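Local structure of beta-N-acetylglucosaminidase-like protein Glycoside hydrolase family 20 (Flavobacterium johnsoniae, 6YHH) at residues D53-I58 with S495-E500; R50-D53 with F59-Q62; K321-D324 with K328-E331; K334-K339 with Q345-M350; A153-Q158 with Y547-P552. The protein probably hydrolyses terminal N-acetylglucosamine residues from chitin-derived oligosaccharides, as a beta-N-acetylhexosaminidase of glycoside hydrolase family 20. All coordinates share one frame; numbering follows the deposited sequence.

Contacts 1 and 2 both start from helix 40-56 and share Asp-53; their centres are 11 Å apart, and Arg-51 NE of contact 2 reaches Glu-500 OE2 of contact 1 at 2.8 Å in a salt bridge. Contacts 3 and 4 form a second pair, centres 12 Å apart, joined by helix 327-335 and lying on the opposite side of the chain's centre, about 58 Å from centre to centre between contacts 1 and 3. Contact 5 sits between these pairs and nearest the active site: the side chain of Arg-155 is about 6 Å from that of Glu-317, the predicted proton donor, against about 12 Å for Trp-323 of contact 3. Contacts 1, 2 and 5 also touch the second subunit.

Contact 1 (D53-I58 with S495-E500); sequences DGRTGI and SFRLEE
Two charged bonds tie Arg-55, near the end of helix 40-56, to Glu-500 beyond helix 484-497. The guanidinium grips the carboxylate side-on: NE of Arg-55 gives its proton to OE1 of Glu-500 at 2.9 Å, on the syn lone pair, while NH2 of Arg-55 reaches OE2 of Glu-500 at 2.9 Å in a nearly straight bond (169°). The two flat groups are twisted by 45°, so the fit is not coplanar. Arg-51 also bonds to Glu-500 OE2, and the acid thus answers two arginines.

The guanidinium planes of Arg-55 and Arg-497 lie nearly parallel, 3° apart, but displaced: CD of Arg-497 covers a face of the Arg-55 group, and CD of Arg-55 a face of the Arg-497 group, 3.7 Å from its CZ. A bend at chi2 turns Arg-497 across the extended Arg-55. The nearby carboxylate probably offsets much of the repulsion, and Arg-497 NH1 has its own partner in Asn-515 of the second subunit. The other face of the Arg-497 group rests on Phe-496 CE2.

A water adds a third link: it lies 2.7 Å from Arg-55 O, to which it may donate, and accepts from Arg-497 NH2 at 2.9 Å. The whole is a bidentate salt bridge joining the N-terminal GH20 domain 2 to the helix 484-497 region at the subunit interface.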
# COMPACT_ATOMS: atom_id res chain seq x y z
N ASP A 53 15.25 11.70 -8.03
CA ASP A 53 16.35 10.97 -7.39
C ASP A 53 16.04 9.50 -7.33
O ASP A 53 16.89 8.63 -7.56
CB ASP A 53 16.63 11.52 -6.00
CG ASP A 53 18.15 11.46 -5.62
OD1 ASP A 53 18.98 10.96 -6.37
OD2 ASP A 53 18.42 12.00 -4.53
N GLY A 54 14.77 9.16 -7.02
CA GLY A 54 14.41 7.75 -6.97
C GLY A 54 14.61 7.02 -8.31
O GLY A 54 14.90 5.84 -8.37
N ARG A 55 14.43 7.75 -9.40
CA ARG A 55 14.60 7.17 -10.71
C ARG A 55 16.03 7.08 -11.19
O ARG A 55 16.33 6.29 -12.12
CB ARG A 55 13.83 8.00 -11.75
CG ARG A 55 12.36 8.15 -11.54
CD ARG A 55 11.68 8.81 -12.69
NE ARG A 55 10.31 9.13 -12.37
CZ ARG A 55 9.44 9.68 -13.20
NH1 ARG A 55 9.79 9.83 -14.48
NH2 ARG A 55 8.22 9.94 -12.80
N THR A 56 16.91 7.88 -10.60
CA THR A 56 18.27 8.08 -11.10
C THR A 56 19.40 7.68 -10.20
O THR A 56 20.55 7.45 -10.71
CB THR A 56 18.51 9.54 -11.49
OG1 THR A 56 18.31 10.45 -10.39
CG2 THR A 56 17.62 9.93 -12.63
N GLY A 57 19.15 7.67 -8.87
CA GLY A 57 20.18 7.18 -7.96
C GLY A 57 21.36 8.15 -7.85
O GLY A 57 22.49 7.70 -7.49
N ILE A 58 21.11 9.43 -8.03
CA ILE A 58 22.18 10.42 -8.04
C ILE A 58 22.58 10.87 -6.65
O ILE A 58 23.77 11.11 -6.43
CB ILE A 58 21.85 11.57 -9.00
CG1 ILE A 58 21.91 11.00 -10.42
CG2 ILE A 58 22.83 12.75 -8.75
CD1 ILE A 58 21.45 11.92 -11.52
N SER A 495 2.32 4.55 -17.04
CA SER A 495 1.76 3.62 -16.06
C SER A 495 2.83 3.09 -15.09
O SER A 495 2.63 3.03 -13.87
CB SER A 495 1.11 2.46 -16.80
OG SER A 495 0.49 1.55 -15.87
N PHE A 496 3.99 2.73 -15.64
CA PHE A 496 5.13 2.32 -14.84
C PHE A 496 5.55 3.38 -13.84
O PHE A 496 5.68 3.08 -12.64
CB PHE A 496 6.22 1.97 -15.80
CG PHE A 496 7.64 2.14 -15.33
CD1 PHE A 496 8.10 1.49 -14.23
CD2 PHE A 496 8.56 2.80 -16.13
CE1 PHE A 496 9.39 1.63 -13.81
CE2 PHE A 496 9.91 2.93 -15.76
CZ PHE A 496 10.34 2.29 -14.60
N ARG A 497 5.71 4.62 -14.28
CA ARG A 497 6.19 5.67 -13.38
C ARG A 497 5.22 6.06 -12.28
O ARG A 497 5.61 6.59 -11.25
CB ARG A 497 6.75 6.85 -14.17
CG ARG A 497 8.03 6.52 -14.92
CD ARG A 497 9.19 6.06 -14.00
NE ARG A 497 10.45 5.97 -14.78
CZ ARG A 497 11.57 5.47 -14.27
NH1 ARG A 497 11.60 5.05 -13.00
NH2 ARG A 497 12.66 5.33 -15.02
N LEU A 498 3.91 5.77 -12.47
CA LEU A 498 2.98 6.00 -11.39
C LEU A 498 3.30 5.12 -10.17
O LEU A 498 2.87 5.48 -9.05
CB LEU A 498 1.52 5.78 -11.85
CG LEU A 498 0.92 6.71 -12.88
CD1 LEU A 498 -0.42 6.16 -13.35
CD2 LEU A 498 0.73 8.09 -12.27
N GLU A 499 4.05 4.04 -10.35
CA GLU A 499 4.31 3.16 -9.20
C GLU A 499 5.10 3.84 -8.12
O GLU A 499 5.00 3.47 -6.94
CB GLU A 499 5.05 1.90 -9.61
CG GLU A 499 4.24 0.90 -10.45
CD GLU A 499 4.89 -0.43 -10.52
OE1 GLU A 499 6.02 -0.50 -11.00
OE2 GLU A 499 4.28 -1.37 -9.93
N GLU A 500 5.89 4.86 -8.48
CA GLU A 500 6.62 5.57 -7.46
C GLU A 500 5.75 6.35 -6.50
O GLU A 500 6.23 6.75 -5.46
CB GLU A 500 7.69 6.50 -8.08
CG GLU A 500 7.09 7.77 -8.68
CD GLU A 500 8.00 8.54 -9.63
OE1 GLU A 500 9.05 8.00 -10.04
OE2 GLU A 500 7.56 9.66 -10.00
O HOH W 1 14.95 4.44 -13.57

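Contact 2 (R50-D53 with F59-Q62); sequences RRLD and FFEQ
Asp-53 turns its carboxylate to the backbone of Phe-59 and Phe-60 and lies against the Phe-60 ring at the same time. OD1 of Asp-53 takes the Phe-59 N-H at 2.7 Å on its syn lone pair; OD2 of Asp-53 takes the Phe-60 N-H at 3.0 Å, the donor standing 38° above the carboxylate plane. The acid and the ring run antiparallel past one another, their planes 31° apart, with OD1 over one face of the ring and Asp-53 CG 3.5 Å from Phe-60 CD2. Leu-52 crosses the ring at about a right angle, its CG at the edge, 3.8 Å from CE2 of Phe-60.

This is the turn-back after helix 40-56 in GH20 domain 2: the chain reverses and runs back beside the helix toward strand 76-80, one aspartate holding two successive amides.

Arg-50 starts away from the loop, but bends at chi2 (-71°) and chi3 bring its guanidinium round, and NH2 of Arg-50 bonds to Gln-62 O at 2.8 Å, in the carbonyl plane; NH1 goes to Gly-63. A water accepts weakly from Arg-50 NH2 and sits within bonding distance of Asp-53 OD2 and Phe-60 O. Phe-59 meets the ring of Tyr-547 of the second subunit.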
# COMPACT_ATOMS: atom_id res chain seq x y z
N ARG A 50 12.68 14.44 -5.01
CA ARG A 50 12.65 13.10 -4.46
C ARG A 50 12.33 12.06 -5.52
O ARG A 50 13.01 11.02 -5.63
CB ARG A 50 11.69 12.96 -3.29
CG ARG A 50 11.97 13.81 -2.05
CD ARG A 50 13.23 13.27 -1.33
NE ARG A 50 14.47 13.75 -1.87
CZ ARG A 50 14.99 14.97 -1.69
NH1 ARG A 50 14.30 15.89 -0.99
NH2 ARG A 50 16.15 15.25 -2.22
N ARG A 51 11.32 12.35 -6.35
CA ARG A 51 10.96 11.40 -7.38
C ARG A 51 12.07 11.23 -8.43
O ARG A 51 12.42 10.11 -8.84
CB ARG A 51 9.65 11.79 -8.05
CG ARG A 51 8.47 11.64 -7.12
CD ARG A 51 7.26 12.43 -7.54
NE ARG A 51 6.71 12.03 -8.80
CZ ARG A 51 5.87 12.77 -9.53
NH1 ARG A 51 5.60 14.00 -9.18
NH2 ARG A 51 5.34 12.26 -10.65
N LEU A 52 12.62 12.34 -8.86
CA LEU A 52 13.73 12.28 -9.80
C LEU A 52 14.91 11.49 -9.29
O LEU A 52 15.50 10.71 -10.02
CB LEU A 52 14.14 13.73 -10.16
CG LEU A 52 15.21 13.85 -11.21
CD1 LEU A 52 14.81 13.19 -12.54
CD2 LEU A 52 15.62 15.30 -11.43
N ASP A 53 15.25 11.70 -8.03
CA ASP A 53 16.35 10.97 -7.39
C ASP A 53 16.04 9.50 -7.33
O ASP A 53 16.89 8.63 -7.56
CB ASP A 53 16.63 11.52 -6.00
CG ASP A 53 18.15 11.46 -5.62
OD1 ASP A 53 18.98 10.96 -6.37
OD2 ASP A 53 18.42 12.00 -4.53
N PHE A 59 21.63 10.92 -5.73
CA PHE A 59 21.77 11.46 -4.36
C PHE A 59 21.99 12.97 -4.42
O PHE A 59 23.10 13.48 -4.16
CB PHE A 59 22.89 10.73 -3.57
CG PHE A 59 22.55 9.30 -3.17
CD1 PHE A 59 22.38 8.28 -4.09
CD2 PHE A 59 22.43 9.00 -1.83
CE1 PHE A 59 22.09 6.97 -3.68
CE2 PHE A 59 22.13 7.70 -1.45
CZ PHE A 59 21.92 6.73 -2.37
N PHE A 60 20.94 13.68 -4.79
CA PHE A 60 21.01 15.15 -4.96
C PHE A 60 21.35 15.80 -3.64
O PHE A 60 20.98 15.33 -2.56
CB PHE A 60 19.65 15.67 -5.49
CG PHE A 60 19.33 15.16 -6.87
CD1 PHE A 60 20.22 15.28 -7.86
CD2 PHE A 60 18.07 14.61 -7.17
CE1 PHE A 60 19.95 14.87 -9.15
CE2 PHE A 60 17.78 14.24 -8.45
CZ PHE A 60 18.72 14.29 -9.43
N GLU A 61 22.00 16.95 -3.73
CA GLU A 61 22.36 17.74 -2.52
C GLU A 61 21.23 18.25 -1.70
O GLU A 61 21.32 18.26 -0.50
CB GLU A 61 23.27 18.96 -2.91
N GLN A 62 20.16 18.77 -2.28
CA GLN A 62 19.13 19.39 -1.53
C GLN A 62 18.23 18.37 -0.87
O GLN A 62 17.90 17.32 -1.50
CB GLN A 62 18.26 20.22 -2.48
CG GLN A 62 18.93 21.51 -2.90
CD GLN A 62 18.18 22.12 -4.04
OE1 GLN A 62 18.24 21.61 -5.15
NE2 GLN A 62 17.39 23.15 -3.75
O HOH W 2 18.84 13.58 -2.22

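Contact 3 (K321-D324 with K328-E331); sequences KDWD and KIQE
Trp-323 and Ile-329 make the apolar half of this contact, between the short helix 321-325 and helix 327-335 that follows it.

Along the first segment, Trp-323 comes first and carries its indole past Ile-329: the two side chains cross obliquely, and CD1 of the tryptophan comes 3.7 Å from the delta methyl CD1 of Ile-329. The isoleucine reaches there because CG1 lies anti to its carbonyl carbon (chi1 -65°) and the chain then runs straight on through chi2, 178°. On the other branch, CG2 of Ile-329 lies 3.8 Å from Trp-323 O and 4.1 Å from Trp-323 CB. The indole is fixed from beyond the pair: NE1 bonds to Leu-284 O, and Leu-344 and Gln-345 of helix 341-358 pack on the ring. Leu-344 also touches Ile-329, and the two residues of the pair are buried together.

Asp-324, next along the helix, points its CB away from the second helix and uses OD1 for Asn-341 at the start of helix 341-358. Its backbone still meets the Gln-330 side chain, which bends at chi2 (-50°) toward the main chain of Trp-323 and Asp-324.

The arrangement is two short consecutive helices joined by a tight connection, with Asn-326 OD1 accepting from Ile-329 N at the start of the second, packed through a Trp-Ile pair onto helix 341-358 in the GH20 catalytic domain.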
# COMPACT_ATOMS: atom_id res chain seq x y z
N LYS A 321 -40.93 5.06 -7.28
CA LYS A 321 -42.03 4.14 -6.87
C LYS A 321 -42.62 4.51 -5.51
O LYS A 321 -43.86 4.56 -5.38
CB LYS A 321 -41.61 2.69 -6.93
CG LYS A 321 -41.28 2.11 -8.34
CD LYS A 321 -42.24 2.45 -9.45
CE LYS A 321 -42.01 1.69 -10.76
NZ LYS A 321 -42.66 2.49 -11.88
N ASP A 322 -41.79 4.79 -4.51
CA ASP A 322 -42.35 5.22 -3.22
C ASP A 322 -43.05 6.57 -3.33
O ASP A 322 -44.13 6.79 -2.69
CB ASP A 322 -41.27 5.27 -2.16
CG ASP A 322 -40.76 3.89 -1.74
OD1 ASP A 322 -41.29 2.80 -2.13
OD2 ASP A 322 -39.79 3.90 -0.90
N TRP A 323 -42.50 7.48 -4.12
CA TRP A 323 -43.18 8.75 -4.36
C TRP A 323 -44.57 8.55 -4.96
O TRP A 323 -45.53 9.17 -4.47
CB TRP A 323 -42.32 9.66 -5.21
CG TRP A 323 -41.14 10.24 -4.46
CD1 TRP A 323 -40.66 9.88 -3.25
CD2 TRP A 323 -40.27 11.29 -4.95
NE1 TRP A 323 -39.53 10.66 -2.94
CE2 TRP A 323 -39.31 11.54 -3.96
CE3 TRP A 323 -40.24 12.02 -6.12
CZ2 TRP A 323 -38.34 12.52 -4.11
CZ3 TRP A 323 -39.32 13.02 -6.29
CH2 TRP A 323 -38.34 13.24 -5.30
N ASP A 324 -44.66 7.73 -6.00
CA ASP A 324 -45.93 7.44 -6.68
C ASP A 324 -46.97 6.88 -5.71
O ASP A 324 -48.16 7.13 -5.87
CB ASP A 324 -45.68 6.44 -7.79
CG ASP A 324 -44.95 6.99 -8.97
OD1 ASP A 324 -44.79 8.21 -9.14
OD2 ASP A 324 -44.53 6.10 -9.77
N LYS A 328 -49.48 11.51 0.53
CA LYS A 328 -48.98 12.80 0.96
C LYS A 328 -48.08 13.46 -0.04
O LYS A 328 -48.15 14.67 -0.21
CB LYS A 328 -48.23 12.72 2.27
CG LYS A 328 -49.19 12.38 3.38
CD LYS A 328 -48.55 12.06 4.70
CE LYS A 328 -49.56 12.39 5.82
NZ LYS A 328 -49.27 11.58 7.00
N ILE A 329 -47.21 12.68 -0.69
CA ILE A 329 -46.32 13.22 -1.70
C ILE A 329 -47.18 13.60 -2.91
O ILE A 329 -46.96 14.61 -3.55
CB ILE A 329 -45.22 12.20 -2.04
CG1 ILE A 329 -44.34 12.02 -0.76
CG2 ILE A 329 -44.40 12.62 -3.28
CD1 ILE A 329 -43.21 11.03 -0.85
N GLN A 330 -48.20 12.78 -3.23
CA GLN A 330 -49.11 13.17 -4.32
C GLN A 330 -49.87 14.45 -4.04
O GLN A 330 -49.99 15.27 -4.97
CB GLN A 330 -50.04 12.00 -4.66
CG GLN A 330 -49.33 10.74 -5.16
CD GLN A 330 -48.34 11.03 -6.27
OE1 GLN A 330 -47.13 10.74 -6.14
NE2 GLN A 330 -48.82 11.64 -7.36
N GLU A 331 -50.35 14.67 -2.83
CA GLU A 331 -50.96 15.97 -2.49
C GLU A 331 -49.99 17.11 -2.60
O GLU A 331 -50.37 18.22 -3.00
CB GLU A 331 -51.54 15.98 -1.08
CG GLU A 331 -52.90 15.36 -0.90
CD GLU A 331 -53.97 16.03 -1.73
OE1 GLU A 331 -54.33 17.20 -1.41
OE2 GLU A 331 -54.39 15.42 -2.73

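Contact 4 (K334-K339 with Q345-M350); sequences KKHNLK and QTYFTM
Leu-338 and Tyr-347 form the apolar, backed side of this contact, and His-336 the side turned more to solvent. On the apolar side, CD1 of Leu-338 sits 4.0 Å from CB of Tyr-347 and 4.1 Å from its CG, the leucine crossing the tyrosine side chain at about a right angle. Leu-338 is also backed by Glu-343 and Leu-344 of helix 341-358. Tyr-347 is thrown across to the loop because its ring carbon CG lies opposite the backbone N (chi1 175°); Tyr-292 of helix 289-302 packs on it too.

Toward solvent, His-336 meets the phenol end. The rings are oblique, planes at 45° and centroids 4.8 Å apart, with Tyr-347 CZ over one face of the imidazole toward its rim, and CD2 of His-336 3.8 Å from CE2 of Tyr-347. The imidazole is held from behind by ND1, bonded to Phe-332 O. Putting an alanine at Tyr-347 would probably leave the Leu-338 methyl and the His-336 face without their cover and open a gap between loop and helix.

The loop leaves helix 327-335 through a Schellman motif with Asn-337, at positive phi, as C-prime residue: Leu-338 N bonds to Lys-333 O and Asn-337 N to Lys-334 O.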
# COMPACT_ATOMS: atom_id res chain seq x y z
N LYS A 334 -49.60 18.15 -6.10
CA LYS A 334 -50.81 18.94 -6.50
C LYS A 334 -50.69 20.32 -5.98
O LYS A 334 -50.92 21.27 -6.75
CB LYS A 334 -52.09 18.32 -5.95
N LYS A 335 -50.31 20.47 -4.71
CA LYS A 335 -50.13 21.80 -4.07
C LYS A 335 -49.17 22.66 -4.86
O LYS A 335 -49.44 23.84 -5.16
CB LYS A 335 -49.65 21.69 -2.63
CG LYS A 335 -49.45 23.03 -1.89
CD LYS A 335 -49.03 22.83 -0.41
N HIS A 336 -48.06 22.08 -5.30
CA HIS A 336 -47.07 22.88 -6.02
C HIS A 336 -47.13 22.81 -7.50
O HIS A 336 -46.25 23.34 -8.19
CB HIS A 336 -45.66 22.52 -5.52
CG HIS A 336 -45.43 22.94 -4.11
ND1 HIS A 336 -45.71 22.13 -3.05
CD2 HIS A 336 -45.00 24.11 -3.58
CE1 HIS A 336 -45.45 22.77 -1.92
NE2 HIS A 336 -45.01 23.97 -2.22
N ASN A 337 -48.16 22.16 -8.03
CA ASN A 337 -48.30 22.06 -9.49
C ASN A 337 -47.09 21.42 -10.15
O ASN A 337 -46.52 21.94 -11.09
CB ASN A 337 -48.58 23.44 -10.15
CG ASN A 337 -49.01 23.31 -11.61
OD1 ASN A 337 -49.32 22.22 -12.12
ND2 ASN A 337 -48.99 24.42 -12.30
N LEU A 338 -46.69 20.27 -9.62
CA LEU A 338 -45.52 19.55 -10.09
C LEU A 338 -46.07 18.26 -10.69
O LEU A 338 -46.73 17.49 -9.97
CB LEU A 338 -44.63 19.28 -8.90
CG LEU A 338 -43.98 20.50 -8.23
CD1 LEU A 338 -43.44 20.14 -6.87
CD2 LEU A 338 -42.94 21.10 -9.09
N LYS A 339 -45.91 18.07 -11.98
CA LYS A 339 -46.64 17.02 -12.62
C LYS A 339 -45.89 15.72 -12.63
O LYS A 339 -46.49 14.66 -12.68
CB LYS A 339 -46.98 17.39 -14.07
CG LYS A 339 -48.03 18.53 -14.21
N GLN A 345 -38.48 16.44 -7.97
CA GLN A 345 -37.09 16.31 -7.55
C GLN A 345 -36.31 17.59 -7.81
O GLN A 345 -35.44 17.99 -7.02
CB GLN A 345 -36.41 15.12 -8.22
CG GLN A 345 -35.09 14.79 -7.57
CD GLN A 345 -34.32 13.70 -8.32
OE1 GLN A 345 -34.89 12.76 -8.80
NE2 GLN A 345 -33.04 13.86 -8.41
N THR A 346 -36.64 18.30 -8.89
CA THR A 346 -35.99 19.59 -9.14
C THR A 346 -36.45 20.60 -8.08
O THR A 346 -35.65 21.39 -7.59
CB THR A 346 -36.38 20.09 -10.53
OG1 THR A 346 -35.79 19.20 -11.53
CG2 THR A 346 -35.84 21.54 -10.75
N TYR A 347 -37.74 20.60 -7.74
CA TYR A 347 -38.19 21.43 -6.59
C TYR A 347 -37.40 21.17 -5.29
O TYR A 347 -36.92 22.09 -4.62
CB TYR A 347 -39.65 21.17 -6.35
CG TYR A 347 -40.19 21.87 -5.14
CD1 TYR A 347 -40.13 21.30 -3.93
CD2 TYR A 347 -40.77 23.15 -5.25
CE1 TYR A 347 -40.55 21.96 -2.80
CE2 TYR A 347 -41.23 23.81 -4.11
CZ TYR A 347 -41.11 23.21 -2.90
OH TYR A 347 -41.56 23.79 -1.70
N PHE A 348 -37.27 19.88 -4.97
CA PHE A 348 -36.48 19.41 -3.81
C PHE A 348 -35.06 19.94 -3.90
O PHE A 348 -34.57 20.53 -2.98
CB PHE A 348 -36.50 17.86 -3.80
CG PHE A 348 -35.50 17.26 -2.90
CD1 PHE A 348 -35.70 17.18 -1.52
CD2 PHE A 348 -34.28 16.81 -3.41
CE1 PHE A 348 -34.72 16.63 -0.67
CE2 PHE A 348 -33.31 16.25 -2.57
CZ PHE A 348 -33.54 16.17 -1.20
N THR A 349 -34.41 19.74 -5.03
CA THR A 349 -33.08 20.23 -5.31
C THR A 349 -32.92 21.75 -5.12
O THR A 349 -31.98 22.24 -4.47
CB THR A 349 -32.63 19.86 -6.74
OG1 THR A 349 -32.66 18.42 -6.86
CG2 THR A 349 -31.27 20.39 -7.06
N MET A 350 -33.94 22.49 -5.59
CA MET A 350 -33.91 23.96 -5.46
C MET A 350 -34.20 24.44 -4.06
O MET A 350 -33.81 25.60 -3.74
CB MET A 350 -34.85 24.62 -6.50
CG MET A 350 -34.27 24.54 -7.92
SD MET A 350 -32.61 25.21 -8.09
CE MET A 350 -32.96 26.82 -7.33

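Contact 5 (A153-Q158 with Y547-P552); sequences ASRHFQ and YQMYSP
This is a buried loop-to-loop contact at the C-terminal end of a barrel strand: segment 153-158 follows strand 146-152, and segment 547-552, from the C-terminal region, lies against it. It rests chiefly on Met-549 against Arg-155 and His-156, with no direct hydrogen bond across.

Met-549 lays its chain over the backbone of Arg-155. With bends at chi2 (-54°) and again at chi3, the SD of Met-549 comes to 3.3 Å from Arg-155 O and 3.8 Å from Arg-155 CB, with its CG 3.5 Å from that same oxygen. The sulfur also meets the imidazole of His-156 obliquely, 4.7 Å from the ring centroid.

His-156 turns its other end to the Met-549 backbone: NE2 lies 3.1 Å from Met-549 O, but the angle is too poor for a bond. Instead NE2 bonds to a water at its edge, 2.8 Å away and in the ring plane, which donates to Ser-551 O at 2.7 Å. ND1 bonds to Thr-452 O, so both ring nitrogens are engaged and the ring's turn is fixed. With a leucine in place of His-156, the water would probably lose its anchor on this side and Thr-452 O its bond.

On the second segment, Gln-548 to Ser-551 form a type I beta turn, with Ser-551 OG accepting from Gln-548 N. Arg-155 sends its guanidinium the other way, to Asp-152, Gln-186 and a bound Tris molecule, probably from the crystallisation liquor. Near the predicted proton donor Glu-317, Arg-155 probably faces the active-site pocket of the GH20 TIM barrel, with Met-549 packed on its backbone.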
# COMPACT_ATOMS: atom_id res chain seq x y z
N ALA A 153 -16.65 6.15 -2.37
CA ALA A 153 -16.21 5.62 -1.09
C ALA A 153 -17.33 4.86 -0.35
O ALA A 153 -17.12 4.33 0.75
CB ALA A 153 -15.70 6.77 -0.23
N SER A 154 -18.51 4.75 -0.96
CA SER A 154 -19.64 4.10 -0.31
C SER A 154 -19.69 2.56 -0.58
O SER A 154 -19.85 1.77 0.34
CB SER A 154 -20.97 4.76 -0.76
OG SER A 154 -22.09 4.07 -0.23
N ARG A 155 -19.63 2.18 -1.85
CA ARG A 155 -19.83 0.77 -2.17
C ARG A 155 -18.73 -0.09 -1.50
O ARG A 155 -19.00 -0.99 -0.74
CB ARG A 155 -19.87 0.57 -3.68
CG ARG A 155 -21.23 0.90 -4.31
CD ARG A 155 -21.82 2.22 -3.91
NE ARG A 155 -23.12 2.47 -4.60
CZ ARG A 155 -23.24 2.85 -5.86
NH1 ARG A 155 -22.16 3.14 -6.61
NH2 ARG A 155 -24.41 2.85 -6.44
N HIS A 156 -17.49 0.24 -1.76
CA HIS A 156 -16.33 -0.18 -0.98
C HIS A 156 -15.59 1.04 -0.49
O HIS A 156 -15.15 1.86 -1.25
CB HIS A 156 -15.30 -1.02 -1.76
CG HIS A 156 -15.71 -2.45 -1.95
ND1 HIS A 156 -16.56 -2.85 -2.95
CD2 HIS A 156 -15.44 -3.57 -1.22
CE1 HIS A 156 -16.75 -4.16 -2.87
NE2 HIS A 156 -16.08 -4.62 -1.84
N PHE A 157 -15.50 1.12 0.83
CA PHE A 157 -14.78 2.19 1.48
C PHE A 157 -13.35 2.15 1.00
O PHE A 157 -12.70 1.05 0.94
CB PHE A 157 -14.91 2.12 2.99
CG PHE A 157 -14.12 3.17 3.73
CD1 PHE A 157 -14.57 4.49 3.70
CD2 PHE A 157 -12.99 2.86 4.49
CE1 PHE A 157 -13.88 5.50 4.31
CE2 PHE A 157 -12.30 3.89 5.12
CZ PHE A 157 -12.78 5.21 5.08
N GLN A 158 -12.83 3.33 0.72
CA GLN A 158 -11.44 3.48 0.29
C GLN A 158 -10.69 4.31 1.35
O GLN A 158 -10.91 5.53 1.48
CB GLN A 158 -11.34 4.15 -1.04
CG GLN A 158 -12.20 3.51 -2.13
CD GLN A 158 -11.73 2.11 -2.47
OE1 GLN A 158 -10.58 1.80 -2.45
NE2 GLN A 158 -12.70 1.26 -2.75
N TYR A 547 -22.23 -10.70 -6.23
CA TYR A 547 -21.18 -10.25 -5.30
C TYR A 547 -21.83 -9.24 -4.35
O TYR A 547 -22.52 -8.32 -4.80
CB TYR A 547 -20.14 -9.47 -6.02
CG TYR A 547 -19.27 -10.25 -7.06
CD1 TYR A 547 -19.75 -10.57 -8.32
CD2 TYR A 547 -18.01 -10.67 -6.74
CE1 TYR A 547 -18.99 -11.25 -9.24
CE2 TYR A 547 -17.24 -11.36 -7.66
CZ TYR A 547 -17.70 -11.63 -8.90
OH TYR A 547 -16.86 -12.25 -9.87
N GLN A 548 -21.54 -9.39 -3.08
CA GLN A 548 -21.87 -8.42 -2.10
C GLN A 548 -20.70 -7.49 -1.84
O GLN A 548 -19.60 -7.72 -2.27
CB GLN A 548 -22.22 -9.13 -0.77
CG GLN A 548 -23.63 -9.74 -0.84
CD GLN A 548 -23.75 -10.87 -1.83
OE1 GLN A 548 -23.00 -11.86 -1.76
NE2 GLN A 548 -24.57 -10.67 -2.82
N MET A 549 -20.94 -6.46 -1.01
CA MET A 549 -19.91 -5.48 -0.73
C MET A 549 -18.82 -6.06 0.26
O MET A 549 -17.92 -5.34 0.61
CB MET A 549 -20.49 -4.19 -0.20
CG MET A 549 -21.44 -3.40 -1.14
SD MET A 549 -20.71 -3.06 -2.73
CE MET A 549 -21.50 -4.31 -3.74
N TYR A 550 -19.04 -7.28 0.73
CA TYR A 550 -18.06 -8.00 1.53
C TYR A 550 -17.56 -9.32 0.86
O TYR A 550 -16.86 -10.13 1.52
CB TYR A 550 -18.58 -8.27 2.97
CG TYR A 550 -19.91 -8.89 2.98
CD1 TYR A 550 -20.12 -10.25 2.71
CD2 TYR A 550 -21.06 -8.09 3.18
CE1 TYR A 550 -21.40 -10.82 2.70
CE2 TYR A 550 -22.32 -8.65 3.10
CZ TYR A 550 -22.49 -9.99 2.90
OH TYR A 550 -23.78 -10.47 2.90
N SER A 551 -17.82 -9.50 -0.43
CA SER A 551 -17.34 -10.67 -1.12
C SER A 551 -15.85 -10.62 -1.35
O SER A 551 -15.21 -9.55 -1.28
CB SER A 551 -18.04 -10.75 -2.47
OG SER A 551 -19.41 -11.10 -2.28
N PRO A 552 -15.22 -11.78 -1.65
CA PRO A 552 -13.81 -11.80 -1.89
C PRO A 552 -13.44 -11.39 -3.29
O PRO A 552 -13.88 -12.01 -4.23
CB PRO A 552 -13.42 -13.23 -1.60
CG PRO A 552 -14.61 -14.00 -1.98
CD PRO A 552 -15.77 -13.15 -1.62
O HOH W 3 -15.52 -7.01 -0.56